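PDB 3GE5: putative NAD(P)H:FMN oxidoreductase from Porphyromonas gingivalis W83, which binds flavin mononucleotide as a member of the nitroreductase family and is probably an NAD(P)H-dependent flavin oxidoreductase. Local coordinates for residues 34-39 with 134-139; 126-131 with 142-147; 39-44 with 179-184. All blocks are in the same frame, centred on the assembly; numbering follows the deposited sequence.

Interaction 1: 34-39 with 134-139. With FMN (flavin mononucleotide), chain C; SO4 (sulfate ion), chain F.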
loop_
_atom_site.group_PDB
_atom_site.type_symbol
_atom_site.label_atom_id
_atom_site.label_comp_id
_atom_site.label_asym_id
_atom_site.label_seq_id
_atom_site.Cartn_x
_atom_site.Cartn_y
_atom_site.Cartn_z
ATOM N N PHE A 34 -10.724 -8.074 2.466
ATOM C CA PHE A 34 -10.179 -7.706 1.159
ATOM C C PHE A 34 -11.141 -7.990 -0.015
ATOM O O PHE A 34 -11.416 -7.115 -0.850
ATOM C CB PHE A 34 -8.856 -8.458 0.868
ATOM C CG PHE A 34 -7.670 -8.033 1.711
ATOM C CD1 PHE A 34 -7.479 -6.694 2.115
ATOM C CD2 PHE A 34 -6.677 -8.965 2.000
ATOM C CE1 PHE A 34 -6.323 -6.307 2.825
ATOM C CE2 PHE A 34 -5.533 -8.598 2.712
ATOM C CZ PHE A 34 -5.383 -7.295 3.164
ATOM N N ARG A 35 -11.668 -9.209 -0.067
ATOM C CA ARG A 35 -12.512 -9.602 -1.207
ATOM C C ARG A 35 -13.862 -8.934 -1.291
ATOM O O ARG A 35 -14.457 -8.929 -2.378
ATOM C CB ARG A 35 -12.650 -11.116 -1.309
ATOM C CG ARG A 35 -11.338 -11.778 -1.652
ATOM C CD ARG A 35 -10.843 -11.443 -3.061
ATOM N NE ARG A 35 -11.856 -11.642 -4.076
ATOM C CZ ARG A 35 -12.066 -12.779 -4.740
ATOM N NH1 ARG A 35 -11.332 -13.854 -4.494
ATOM N NH2 ARG A 35 -13.070 -12.853 -5.613
ATOM N N THR A 36 -14.351 -8.368 -0.192
ATOM C CA THR A 36 -15.631 -7.671 -0.211
ATOM C C THR A 36 -15.492 -6.229 -0.737
ATOM O O THR A 36 -16.497 -5.559 -0.936
ATOM C CB THR A 36 -16.301 -7.639 1.167
ATOM O OG1 THR A 36 -15.398 -7.069 2.106
ATOM C CG2 THR A 36 -16.728 -9.061 1.622
ATOM N N ARG A 37 -14.246 -5.753 -0.929
ATOM C CA ARG A 37 -13.973 -4.416 -1.477
ATOM C C ARG A 37 -13.818 -4.475 -2.995
ATOM O O ARG A 37 -12.909 -5.136 -3.510
ATOM C CB ARG A 37 -12.674 -3.838 -0.890
ATOM C CG ARG A 37 -12.421 -2.397 -1.324
ATOM C CD ARG A 37 -10.930 -2.024 -1.465
ATOM N NE ARG A 37 -10.248 -2.928 -2.377
ATOM C CZ ARG A 37 -10.283 -2.850 -3.705
ATOM N NH1 ARG A 37 -10.897 -1.840 -4.337
ATOM N NH2 ARG A 37 -9.718 -3.803 -4.406
ATOM N N ARG A 38 -14.706 -3.767 -3.691
ATOM C CA ARG A 38 -14.544 -3.494 -5.105
ATOM C C ARG A 38 -14.495 -1.970 -5.253
ATOM O O ARG A 38 -15.086 -1.234 -4.447
ATOM C CB ARG A 38 -15.721 -4.054 -5.903
ATOM C CG ARG A 38 -15.880 -5.591 -5.923
ATOM C CD ARG A 38 -14.632 -6.316 -6.431
ATOM N NE ARG A 38 -14.252 -5.839 -7.765
ATOM C CZ ARG A 38 -14.857 -6.164 -8.919
ATOM N NH1 ARG A 38 -15.842 -7.042 -8.984
ATOM N NH2 ARG A 38 -14.424 -5.597 -10.037
ATOM N N SER A 39 -13.814 -1.499 -6.288
ATOM C CA SER A 39 -13.813 -0.069 -6.596
ATOM C C SER A 39 -15.261 0.418 -6.838
ATOM O O SER A 39 -16.080 -0.235 -7.539
ATOM C CB SER A 39 -12.911 0.289 -7.788
ATOM O OG SER A 39 -11.528 -0.003 -7.538
ATOM N N GLU A 134 -9.463 1.515 5.363
ATOM C CA GLU A 134 -10.248 2.103 6.435
ATOM C C GLU A 134 -11.643 2.544 5.969
ATOM O O GLU A 134 -12.642 2.276 6.662
ATOM C CB GLU A 134 -9.484 3.285 7.046
ATOM C CG GLU A 134 -10.208 3.912 8.257
ATOM C CD GLU A 134 -10.280 2.954 9.491
ATOM O OE1 GLU A 134 -9.511 1.972 9.546
ATOM O OE2 GLU A 134 -11.097 3.212 10.436
ATOM N N ALA A 135 -11.712 3.208 4.817
ATOM C CA ALA A 135 -13.003 3.616 4.211
ATOM C C ALA A 135 -13.917 2.382 4.020
ATOM O O ALA A 135 -15.103 2.402 4.410
ATOM C CB ALA A 135 -12.785 4.383 2.879
ATOM N N HIS A 136 -13.340 1.307 3.483
ATOM C CA HIS A 136 -14.073 0.053 3.274
ATOM C C HIS A 136 -14.610 -0.478 4.608
ATOM O O HIS A 136 -15.778 -0.909 4.705
ATOM C CB HIS A 136 -13.164 -0.963 2.609
ATOM C CG HIS A 136 -13.807 -2.283 2.355
ATOM N ND1 HIS A 136 -14.998 -2.404 1.672
ATOM C CD2 HIS A 136 -13.444 -3.536 2.714
ATOM C CE1 HIS A 136 -15.339 -3.681 1.619
ATOM N NE2 HIS A 136 -14.415 -4.388 2.251
ATOM N N SER A 137 -13.773 -0.444 5.646
ATOM C CA SER A 137 -14.184 -0.958 6.985
ATOM C C SER A 137 -15.340 -0.183 7.596
ATOM O O SER A 137 -16.052 -0.702 8.472
ATOM C CB SER A 137 -12.986 -0.929 7.976
ATOM O OG SER A 137 -12.736 0.372 8.543
ATOM N N LEU A 138 -15.506 1.057 7.165
ATOM C CA LEU A 138 -16.527 1.941 7.686
ATOM C C LEU A 138 -17.756 1.993 6.753
ATOM O O LEU A 138 -18.582 2.893 6.850
ATOM C CB LEU A 138 -15.937 3.338 7.899
ATOM C CG LEU A 138 -14.756 3.422 8.898
ATOM C CD1 LEU A 138 -14.179 4.811 8.883
ATOM C CD2 LEU A 138 -15.163 2.988 10.321
ATOM N N GLY A 139 -17.841 1.048 5.822
ATOM C CA GLY A 139 -18.976 0.947 4.889
ATOM C C GLY A 139 -19.084 1.991 3.776
ATOM O O GLY A 139 -20.193 2.231 3.233
HETATM N N1 FMN C . -9.860 3.549 -11.537
HETATM C C2 FMN C . -10.302 4.631 -12.242
HETATM O O2 FMN C . -11.458 4.659 -12.680
HETATM N N3 FMN C . -9.472 5.715 -12.497
HETATM C C4 FMN C . -8.153 5.751 -12.059
HETATM O O4 FMN C . -7.398 6.737 -12.322
HETATM C C4A FMN C . -7.702 4.647 -11.339
HETATM N N5 FMN C . -6.385 4.639 -10.924
HETATM C C5A FMN C . -5.950 3.637 -10.105
HETATM C C6 FMN C . -4.645 3.719 -9.611
HETATM C C7 FMN C . -4.198 2.728 -8.745
HETATM C C7M FMN C . -2.800 2.756 -8.204
HETATM C C8 FMN C . -5.048 1.689 -8.364
HETATM C C8M FMN C . -4.589 0.628 -7.418
HETATM C C9 FMN C . -6.314 1.598 -8.888
HETATM C C9A FMN C . -6.803 2.569 -9.750
HETATM N N10 FMN C . -8.109 2.504 -10.292
HETATM C C10 FMN C . -8.551 3.552 -11.060
HETATM C "C1'" FMN C . -9.090 1.462 -9.824
HETATM C "C2'" FMN C . -8.756 0.162 -10.551
HETATM O "O2'" FMN C . -9.356 0.187 -11.839
HETATM C "C3'" FMN C . -9.203 -1.074 -9.763
HETATM O "O3'" FMN C . -8.613 -1.045 -8.458
HETATM C "C4'" FMN C . -8.901 -2.402 -10.480
HETATM O "O4'" FMN C . -9.602 -2.532 -11.718
HETATM C "C5'" FMN C . -9.246 -3.626 -9.624
HETATM O "O5'" FMN C . -10.628 -3.606 -9.335
HETATM P P FMN C . -11.133 -3.712 -7.852
HETATM O O1P FMN C . -10.571 -2.481 -7.159
HETATM O O2P FMN C . -10.620 -4.991 -7.219
HETATM O O3P FMN C . -12.639 -3.569 -7.929
HETATM S S SO4 F . -13.208 -16.376 -6.764
HETATM O O1 SO4 F . -13.089 -17.497 -7.696
HETATM O O2 SO4 F . -14.401 -16.394 -5.909
HETATM O O3 SO4 F . -13.272 -15.121 -7.493
HETATM O O4 SO4 F . -11.981 -16.452 -5.984
#

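Interaction 2: 126-131 with 142-147. With FMN (flavin mononucleotide), chain C.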
loop_
_atom_site.group_PDB
_atom_site.type_symbol
_atom_site.label_atom_id
_atom_site.label_comp_id
_atom_site.label_asym_id
_atom_site.label_seq_id
_atom_site.Cartn_x
_atom_site.Cartn_y
_atom_site.Cartn_z
ATOM N N ILE A 126 1.381 3.293 0.604
ATOM C CA ILE A 126 1.021 2.580 1.855
ATOM C C ILE A 126 -0.082 3.386 2.568
ATOM O O ILE A 126 -1.104 2.818 3.008
ATOM C CB ILE A 126 2.260 2.386 2.790
ATOM C CG1 ILE A 126 3.405 1.627 2.073
ATOM C CG2 ILE A 126 1.860 1.640 4.017
ATOM C CD1 ILE A 126 4.775 1.622 2.833
ATOM N N ALA A 127 0.110 4.700 2.673
ATOM C CA ALA A 127 -0.895 5.545 3.334
ATOM C C ALA A 127 -2.261 5.448 2.577
ATOM O O ALA A 127 -3.332 5.303 3.200
ATOM C CB ALA A 127 -0.459 7.013 3.427
HETATM N N MSE A 128 -2.203 5.537 1.242
HETATM C CA MSE A 128 -3.414 5.420 0.414
HETATM C C MSE A 128 -4.094 4.056 0.660
HETATM O O MSE A 128 -5.328 3.981 0.765
HETATM C CB MSE A 128 -3.076 5.575 -1.071
HETATM C CG MSE A 128 -2.920 7.026 -1.493
HETATM SE SE MSE A 128 -4.654 7.915 -1.758
HETATM C CE MSE A 128 -5.405 6.732 -3.121
ATOM N N THR A 129 -3.306 2.994 0.735
ATOM C CA THR A 129 -3.862 1.642 0.942
ATOM C C THR A 129 -4.569 1.583 2.319
ATOM O O THR A 129 -5.687 1.090 2.445
ATOM C CB THR A 129 -2.787 0.532 0.815
ATOM O OG1 THR A 129 -2.210 0.559 -0.500
ATOM C CG2 THR A 129 -3.415 -0.898 1.113
ATOM N N TYR A 130 -3.898 2.102 3.350
ATOM C CA TYR A 130 -4.499 2.155 4.688
ATOM C C TYR A 130 -5.815 2.923 4.635
ATOM O O TYR A 130 -6.812 2.535 5.266
ATOM C CB TYR A 130 -3.533 2.819 5.682
ATOM C CG TYR A 130 -2.612 1.839 6.382
ATOM C CD1 TYR A 130 -1.887 0.906 5.671
ATOM C CD2 TYR A 130 -2.455 1.868 7.771
ATOM C CE1 TYR A 130 -1.085 -0.026 6.329
ATOM C CE2 TYR A 130 -1.626 0.972 8.430
ATOM C CZ TYR A 130 -0.962 0.025 7.710
ATOM O OH TYR A 130 -0.160 -0.875 8.351
HETATM N N MSE A 131 -5.822 4.036 3.927
HETATM C CA MSE A 131 -7.020 4.904 3.890
HETATM C C MSE A 131 -8.169 4.221 3.114
HETATM O O MSE A 131 -9.360 4.270 3.511
HETATM C CB MSE A 131 -6.714 6.314 3.349
HETATM C CG MSE A 131 -5.849 7.136 4.294
HETATM SE SE MSE A 131 -5.656 8.975 3.817
HETATM C CE MSE A 131 -4.609 8.780 2.187
ATOM N N CYS A 142 -14.981 3.553 -2.436
ATOM C CA CYS A 142 -13.988 4.437 -2.946
ATOM C C CYS A 142 -13.324 3.877 -4.189
ATOM O O CYS A 142 -13.448 2.687 -4.496
ATOM C CB CYS A 142 -12.987 4.786 -1.827
ATOM S SG CYS A 142 -12.069 3.426 -1.183
ATOM N N THR A 143 -12.628 4.761 -4.897
ATOM C CA THR A 143 -11.701 4.389 -5.963
ATOM C C THR A 143 -10.412 5.172 -5.821
ATOM O O THR A 143 -10.427 6.367 -5.562
ATOM C CB THR A 143 -12.340 4.607 -7.395
ATOM O OG1 THR A 143 -13.479 3.775 -7.525
ATOM C CG2 THR A 143 -11.350 4.299 -8.516
ATOM N N TRP A 144 -9.310 4.455 -5.931
ATOM C CA TRP A 144 -7.972 5.041 -6.020
ATOM C C TRP A 144 -7.796 5.616 -7.394
ATOM O O TRP A 144 -8.039 4.914 -8.384
ATOM C CB TRP A 144 -6.968 3.936 -5.804
ATOM C CG TRP A 144 -5.523 4.307 -5.631
ATOM C CD1 TRP A 144 -4.770 5.199 -6.375
ATOM C CD2 TRP A 144 -4.638 3.708 -4.700
ATOM N NE1 TRP A 144 -3.464 5.200 -5.914
ATOM C CE2 TRP A 144 -3.353 4.290 -4.896
ATOM C CE3 TRP A 144 -4.795 2.745 -3.697
ATOM C CZ2 TRP A 144 -2.256 3.956 -4.107
ATOM C CZ3 TRP A 144 -3.663 2.394 -2.916
ATOM C CH2 TRP A 144 -2.425 3.020 -3.140
ATOM N N VAL A 145 -7.384 6.877 -7.475
ATOM C CA VAL A 145 -7.245 7.617 -8.766
ATOM C C VAL A 145 -5.800 8.118 -8.985
ATOM O O VAL A 145 -5.240 8.855 -8.167
ATOM C CB VAL A 145 -8.215 8.831 -8.863
ATOM C CG1 VAL A 145 -8.036 9.530 -10.193
ATOM C CG2 VAL A 145 -9.687 8.342 -8.645
ATOM N N CYS A 146 -5.207 7.691 -10.104
ATOM C CA CYS A 146 -3.914 8.228 -10.584
ATOM C C CYS A 146 -4.021 8.857 -11.961
ATOM O O CYS A 146 -3.101 9.578 -12.377
ATOM C CB CYS A 146 -2.889 7.125 -10.605
ATOM S SG CYS A 146 -2.348 6.628 -8.939
ATOM N N ALA A 147 -5.159 8.661 -12.663
ATOM C CA ALA A 147 -5.335 9.278 -13.985
ATOM C C ALA A 147 -5.871 10.708 -13.820
ATOM O O ALA A 147 -7.057 10.944 -13.943
ATOM C CB ALA A 147 -6.264 8.428 -14.896
HETATM N N1 FMN C . -9.860 3.549 -11.537
HETATM C C2 FMN C . -10.302 4.631 -12.242
HETATM O O2 FMN C . -11.458 4.659 -12.680
HETATM N N3 FMN C . -9.472 5.715 -12.497
HETATM C C4 FMN C . -8.153 5.751 -12.059
HETATM O O4 FMN C . -7.398 6.737 -12.322
HETATM C C4A FMN C . -7.702 4.647 -11.339
HETATM N N5 FMN C . -6.385 4.639 -10.924
HETATM C C5A FMN C . -5.950 3.637 -10.105
HETATM C C6 FMN C . -4.645 3.719 -9.611
HETATM C C7 FMN C . -4.198 2.728 -8.745
HETATM C C7M FMN C . -2.800 2.756 -8.204
HETATM C C8 FMN C . -5.048 1.689 -8.364
HETATM C C8M FMN C . -4.589 0.628 -7.418
HETATM C C9 FMN C . -6.314 1.598 -8.888
HETATM C C9A FMN C . -6.803 2.569 -9.750
HETATM N N10 FMN C . -8.109 2.504 -10.292
HETATM C C10 FMN C . -8.551 3.552 -11.060
HETATM C "C1'" FMN C . -9.090 1.462 -9.824
HETATM C "C2'" FMN C . -8.756 0.162 -10.551
HETATM O "O2'" FMN C . -9.356 0.187 -11.839
HETATM C "C3'" FMN C . -9.203 -1.074 -9.763
HETATM O "O3'" FMN C . -8.613 -1.045 -8.458
HETATM C "C4'" FMN C . -8.901 -2.402 -10.480
HETATM O "O4'" FMN C . -9.602 -2.532 -11.718
HETATM C "C5'" FMN C . -9.246 -3.626 -9.624
HETATM O "O5'" FMN C . -10.628 -3.606 -9.335
HETATM P P FMN C . -11.133 -3.712 -7.852
HETATM O O1P FMN C . -10.571 -2.481 -7.159
HETATM O O2P FMN C . -10.620 -4.991 -7.219
HETATM O O3P FMN C . -12.639 -3.569 -7.929
#

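Interaction 3: 39-44 with 179-184. With FMN (flavin mononucleotide), chain C.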
loop_
_atom_site.group_PDB
_atom_site.type_symbol
_atom_site.label_atom_id
_atom_site.label_comp_id
_atom_site.label_asym_id
_atom_site.label_seq_id
_atom_site.Cartn_x
_atom_site.Cartn_y
_atom_site.Cartn_z
ATOM N N SER A 39 -13.814 -1.499 -6.288
ATOM C CA SER A 39 -13.813 -0.069 -6.596
ATOM C C SER A 39 -15.261 0.418 -6.838
ATOM O O SER A 39 -16.080 -0.235 -7.539
ATOM C CB SER A 39 -12.911 0.289 -7.788
ATOM O OG SER A 39 -11.528 -0.003 -7.538
ATOM N N VAL A 40 -15.587 1.548 -6.219
ATOM C CA VAL A 40 -16.905 2.167 -6.345
ATOM C C VAL A 40 -16.691 3.561 -6.979
ATOM O O VAL A 40 -15.914 4.383 -6.463
ATOM C CB VAL A 40 -17.598 2.287 -4.954
ATOM C CG1 VAL A 40 -18.809 3.255 -4.994
ATOM C CG2 VAL A 40 -17.950 0.859 -4.413
ATOM N N ARG A 41 -17.414 3.790 -8.075
ATOM C CA ARG A 41 -17.328 5.039 -8.841
ATOM C C ARG A 41 -18.612 5.835 -8.904
ATOM O O ARG A 41 -18.635 6.933 -9.458
ATOM C CB ARG A 41 -16.826 4.724 -10.250
ATOM C CG ARG A 41 -15.394 4.219 -10.281
ATOM C CD ARG A 41 -14.949 3.845 -11.705
ATOM N NE ARG A 41 -13.642 3.200 -11.771
ATOM C CZ ARG A 41 -13.390 1.902 -11.552
ATOM N NH1 ARG A 41 -14.344 1.036 -11.223
ATOM N NH2 ARG A 41 -12.139 1.459 -11.670
ATOM N N LYS A 42 -19.695 5.273 -8.352
ATOM C CA LYS A 42 -21.011 5.876 -8.409
ATOM C C LYS A 42 -21.534 5.969 -6.989
ATOM O O LYS A 42 -21.507 4.984 -6.265
ATOM C CB LYS A 42 -21.928 5.038 -9.302
ATOM C CG LYS A 42 -21.520 5.037 -10.777
ATOM C CD LYS A 42 -21.946 6.377 -11.417
ATOM C CE LYS A 42 -20.966 6.927 -12.431
ATOM N NZ LYS A 42 -21.289 8.391 -12.706
ATOM N N PHE A 43 -21.942 7.178 -6.578
ATOM C CA PHE A 43 -22.206 7.483 -5.175
ATOM C C PHE A 43 -23.604 8.051 -4.968
ATOM O O PHE A 43 -24.194 8.617 -5.898
ATOM C CB PHE A 43 -21.178 8.515 -4.698
ATOM C CG PHE A 43 -19.753 8.046 -4.843
ATOM C CD1 PHE A 43 -19.170 7.255 -3.847
ATOM C CD2 PHE A 43 -19.019 8.349 -5.971
ATOM C CE1 PHE A 43 -17.859 6.788 -3.968
ATOM C CE2 PHE A 43 -17.694 7.889 -6.107
ATOM C CZ PHE A 43 -17.116 7.092 -5.116
ATOM N N ILE A 44 -24.140 7.898 -3.758
ATOM C CA ILE A 44 -25.407 8.543 -3.402
ATOM C C ILE A 44 -25.100 9.838 -2.653
ATOM O O ILE A 44 -23.946 10.125 -2.336
ATOM C CB ILE A 44 -26.312 7.602 -2.588
ATOM C CG1 ILE A 44 -25.590 7.129 -1.307
ATOM C CG2 ILE A 44 -26.719 6.422 -3.447
ATOM C CD1 ILE A 44 -26.432 6.249 -0.384
ATOM N N PRO A 179 -23.750 -2.180 -9.874
ATOM C CA PRO A 179 -22.819 -3.270 -9.575
ATOM C C PRO A 179 -21.385 -2.885 -9.849
ATOM O O PRO A 179 -21.115 -1.839 -10.427
ATOM C CB PRO A 179 -23.228 -4.387 -10.558
ATOM C CG PRO A 179 -24.443 -3.924 -11.211
ATOM C CD PRO A 179 -24.485 -2.428 -11.113
ATOM N N PRO A 180 -20.433 -3.745 -9.463
ATOM C CA PRO A 180 -19.058 -3.461 -9.828
ATOM C C PRO A 180 -18.916 -3.365 -11.371
ATOM O O PRO A 180 -19.675 -3.989 -12.133
ATOM C CB PRO A 180 -18.286 -4.666 -9.238
ATOM C CG PRO A 180 -19.179 -5.161 -8.151
ATOM C CD PRO A 180 -20.558 -4.979 -8.681
ATOM N N ARG A 181 -17.920 -2.584 -11.794
ATOM C CA ARG A 181 -17.760 -2.195 -13.191
ATOM C C ARG A 181 -17.583 -3.420 -14.083
ATOM O O ARG A 181 -18.107 -3.473 -15.204
ATOM C CB ARG A 181 -16.582 -1.215 -13.333
ATOM C CG ARG A 181 -16.470 -0.578 -14.742
ATOM C CD ARG A 181 -15.317 0.413 -14.818
ATOM N NE ARG A 181 -14.037 -0.256 -14.587
ATOM C CZ ARG A 181 -12.858 0.355 -14.585
ATOM N NH1 ARG A 181 -12.788 1.666 -14.803
ATOM N NH2 ARG A 181 -11.751 -0.353 -14.344
ATOM N N GLU A 182 -16.848 -4.410 -13.576
ATOM C CA GLU A 182 -16.674 -5.684 -14.267
ATOM C C GLU A 182 -16.512 -6.814 -13.252
ATOM O O GLU A 182 -16.298 -6.550 -12.065
ATOM C CB GLU A 182 -15.455 -5.602 -15.206
ATOM C CG GLU A 182 -14.116 -5.378 -14.529
ATOM C CD GLU A 182 -13.926 -3.986 -13.967
ATOM O OE1 GLU A 182 -14.019 -3.007 -14.749
ATOM O OE2 GLU A 182 -13.688 -3.892 -12.737
ATOM N N ALA A 183 -16.588 -8.057 -13.720
ATOM C CA ALA A 183 -16.373 -9.196 -12.864
ATOM C C ALA A 183 -14.924 -9.133 -12.331
ATOM O O ALA A 183 -13.989 -8.774 -13.053
ATOM C CB ALA A 183 -16.599 -10.499 -13.622
ATOM N N PHE A 184 -14.756 -9.515 -11.079
ATOM C CA PHE A 184 -13.443 -9.632 -10.466
ATOM C C PHE A 184 -12.536 -10.529 -11.292
ATOM O O PHE A 184 -12.916 -11.600 -11.700
ATOM C CB PHE A 184 -13.562 -10.180 -9.042
ATOM C CG PHE A 184 -12.234 -10.338 -8.331
ATOM C CD1 PHE A 184 -11.701 -9.294 -7.626
ATOM C CD2 PHE A 184 -11.559 -11.563 -8.335
ATOM C CE1 PHE A 184 -10.476 -9.437 -6.977
ATOM C CE2 PHE A 184 -10.334 -11.712 -7.656
ATOM C CZ PHE A 184 -9.824 -10.669 -6.975
HETATM N N1 FMN C . -9.860 3.549 -11.537
HETATM C C2 FMN C . -10.302 4.631 -12.242
HETATM O O2 FMN C . -11.458 4.659 -12.680
HETATM N N3 FMN C . -9.472 5.715 -12.497
HETATM C C4 FMN C . -8.153 5.751 -12.059
HETATM O O4 FMN C . -7.398 6.737 -12.322
HETATM C C4A FMN C . -7.702 4.647 -11.339
HETATM N N5 FMN C . -6.385 4.639 -10.924
HETATM C C5A FMN C . -5.950 3.637 -10.105
HETATM C C6 FMN C . -4.645 3.719 -9.611
HETATM C C7 FMN C . -4.198 2.728 -8.745
HETATM C C7M FMN C . -2.800 2.756 -8.204
HETATM C C8 FMN C . -5.048 1.689 -8.364
HETATM C C8M FMN C . -4.589 0.628 -7.418
HETATM C C9 FMN C . -6.314 1.598 -8.888
HETATM C C9A FMN C . -6.803 2.569 -9.750
HETATM N N10 FMN C . -8.109 2.504 -10.292
HETATM C C10 FMN C . -8.551 3.552 -11.060
HETATM C "C1'" FMN C . -9.090 1.462 -9.824
HETATM C "C2'" FMN C . -8.756 0.162 -10.551
HETATM O "O2'" FMN C . -9.356 0.187 -11.839
HETATM C "C3'" FMN C . -9.203 -1.074 -9.763
HETATM O "O3'" FMN C . -8.613 -1.045 -8.458
HETATM C "C4'" FMN C . -8.901 -2.402 -10.480
HETATM O "O4'" FMN C . -9.602 -2.532 -11.718
HETATM C "C5'" FMN C . -9.246 -3.626 -9.624
HETATM O "O5'" FMN C . -10.628 -3.606 -9.335
HETATM P P FMN C . -11.133 -3.712 -7.852
HETATM O O1P FMN C . -10.571 -2.481 -7.159
HETATM O O2P FMN C . -10.620 -4.991 -7.219
HETATM O O3P FMN C . -12.639 -3.569 -7.929
HETATM O O HOH W 1 -15.899 -1.924 -9.764
HETATM O O HOH W 2 -13.170 -2.033 -10.820
#

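Interaction 1: 34-39 with 134-139
The imidazole of His136 is met by neighbouring residues of 34-39 on a face and at an edge. Over one face sits CB of Arg37, 3.5 Å from the ring centroid and only 4° off the ring normal, a CH-pi contact almost centred on the ring. At the edge, Thr36 OG1 accepts a hydrogen bond of 2.9 Å from His136 NE2 and lies in the ring plane, which helps set the rotation of the imidazole. The same Thr36 hydroxyl is hydrogen-bonded to Phe33 O, which ties it back to helix 29-34. The imidazole gets there because CG of His136 stands anti to its backbone N (chi1 180°), extending the ring from the last turn of helix 120-137 toward the type I beta turn from Phe34 to Arg37. Gly139, with positive phi, closes that helix as the C-prime residue of a Schellman motif. In this nitroreductase-family fold the end of the turn and the residues after it, Arg37 to Ser39, carry much of the phosphate site of FMN. Arg37 bends at chi2 and chi3, turning its guanidinium away from the histidine, the two planes 68° apart, and presenting its edge to the phosphate. Its NH1 bonds FMN O1P at 2.9 Å, while NH2 is shared between O1P and O2P. Arg38 meets the phosphate edge-on too, through NE to FMN O3P at 2.8 Å. Ser39 supplies its backbone N to the same O3P, and its OG donates to O1P at 2.7 Å. These donors probably offset much of the phosphate's negative charge. Farther out, Arg35 grips a sulfate, probably from the crystallisation liquor, with NH1 and NH2 bonding O4 and O3. Tyr130 of the second subunit packs on Arg37 and stacks on the Phe34 ring.

Interaction 2: 126-131 with 142-147
Met128, a selenomethionine, and Trp144 pack helix 120-137 against strand 141-145, an outermost strand of the chain's antiparallel four-stranded sheet, in a Met-aromatic contact beside the flavin of this nitroreductase-family fold. The tight part lies over one face of the indole. The Met128 chain, bent at chi2 and chi3 (-79° and -58°), folds back so that its methyl CE sits 3.4 Å from the centroid of the five-membered ring, nearly on the normal. The selenium stands farther off, at 5.0 Å from that centroid, while CB presses on the six-membered part, 3.4 Å from Trp144 CH2. Thr129 adds OG1 at the edge of the ring, in its plane; its polar partner is Ser125 O, one helical turn back. The opposite face of the indole is given to the cofactor, whose methyl C7M lies 3.4 Å above the ring plane, so the tryptophan is sandwiched between methionine and flavin. Looser than this interior is the far end of 142-147, where the strand gives way to a loop, the Cys146 and Ala147 side chains do not meet the helix, and Ala147 is partly exposed. There the backbone serves the flavin instead. Cys146 N bonds O4 and, weakly, N5 of FMN, whereas Ala147 N reaches FMN O4 at 3.0 Å.

Interaction 3: 39-44 with 179-184
Arg41 and Arg181 lie with their guanidinium groups face to face, planes 15° apart and centres 3.4 Å apart, an offset arginine–arginine stack in the FMN pocket of this nitroreductase-family fold. Each end group is displaced toward the rim of the other: Arg41 NH2 comes over the face of Arg181, 3.2 Å from its CZ, and Arg181 NH1 sits above the Arg41 plane. The two chains arrive from different loops. Arg41 is extended from CG to NE (chi2 177°), which carries its edge to the pyrimidine side of the flavin; there NE bonds FMN O2 at 2.8 Å, almost straight at 170°, and NH2 bonds FMN N1 at 3.1 Å. Arg181 instead turns at chi3, laying its flat end over Arg41 rather than continuing past it. Each guanidinium uses its edge for a different partner: Arg41 points its donors at the flavin, and Arg181 NE forms a salt bridge with OE1 of the adjacent Glu182, through the syn lone pair and close to the guanidinium plane. The carboxylate probably offsets part of the charge of the stacked pair and helps hold the Arg181 plane in its orientation. With N1 and O2 facing Arg41, its positive charge would be expected to favour negative charge on the reduced flavin. Trp94, another FMN-binding residue, packs against Arg41, while Arg181 NH2 bonds an unidentified small molecule, probably from the crystallisation liquor. The two loops are further joined by solvent. One water donates to Ser39 O at 2.8 Å and accepts from Arg181 N at 2.9 Å, while a second water lies 2.7 Å from Glu182 OE2 and accepts a weak hydrogen bond from Arg41 NH1.

All three contacts border one FMN: interactions 1 and 3 meet its phosphate and share Ser39, while interactions 2 and 3 reach its ring system. Interactions 1 and 2 both use helix 120-137, with centres 12 Å apart, as for 1 and 3; 2 and 3 are 15 Å apart. Along the chain, 34-39 runs straight into 39-44, followed later by 126-131, 134-139, 142-147 and 179-184. The two loops and the end of strand 141-145 line the cofactor, while helix 120-137 stands behind Trp144 and Arg37, its Ile126 touching the other FMN. Probable hydrogen bonds Val40 N–Cys142 O and Val40 O–Thr143 OG1 join interactions 2 and 3, and an Arg38–Glu182 salt bridge joins 1 and 3.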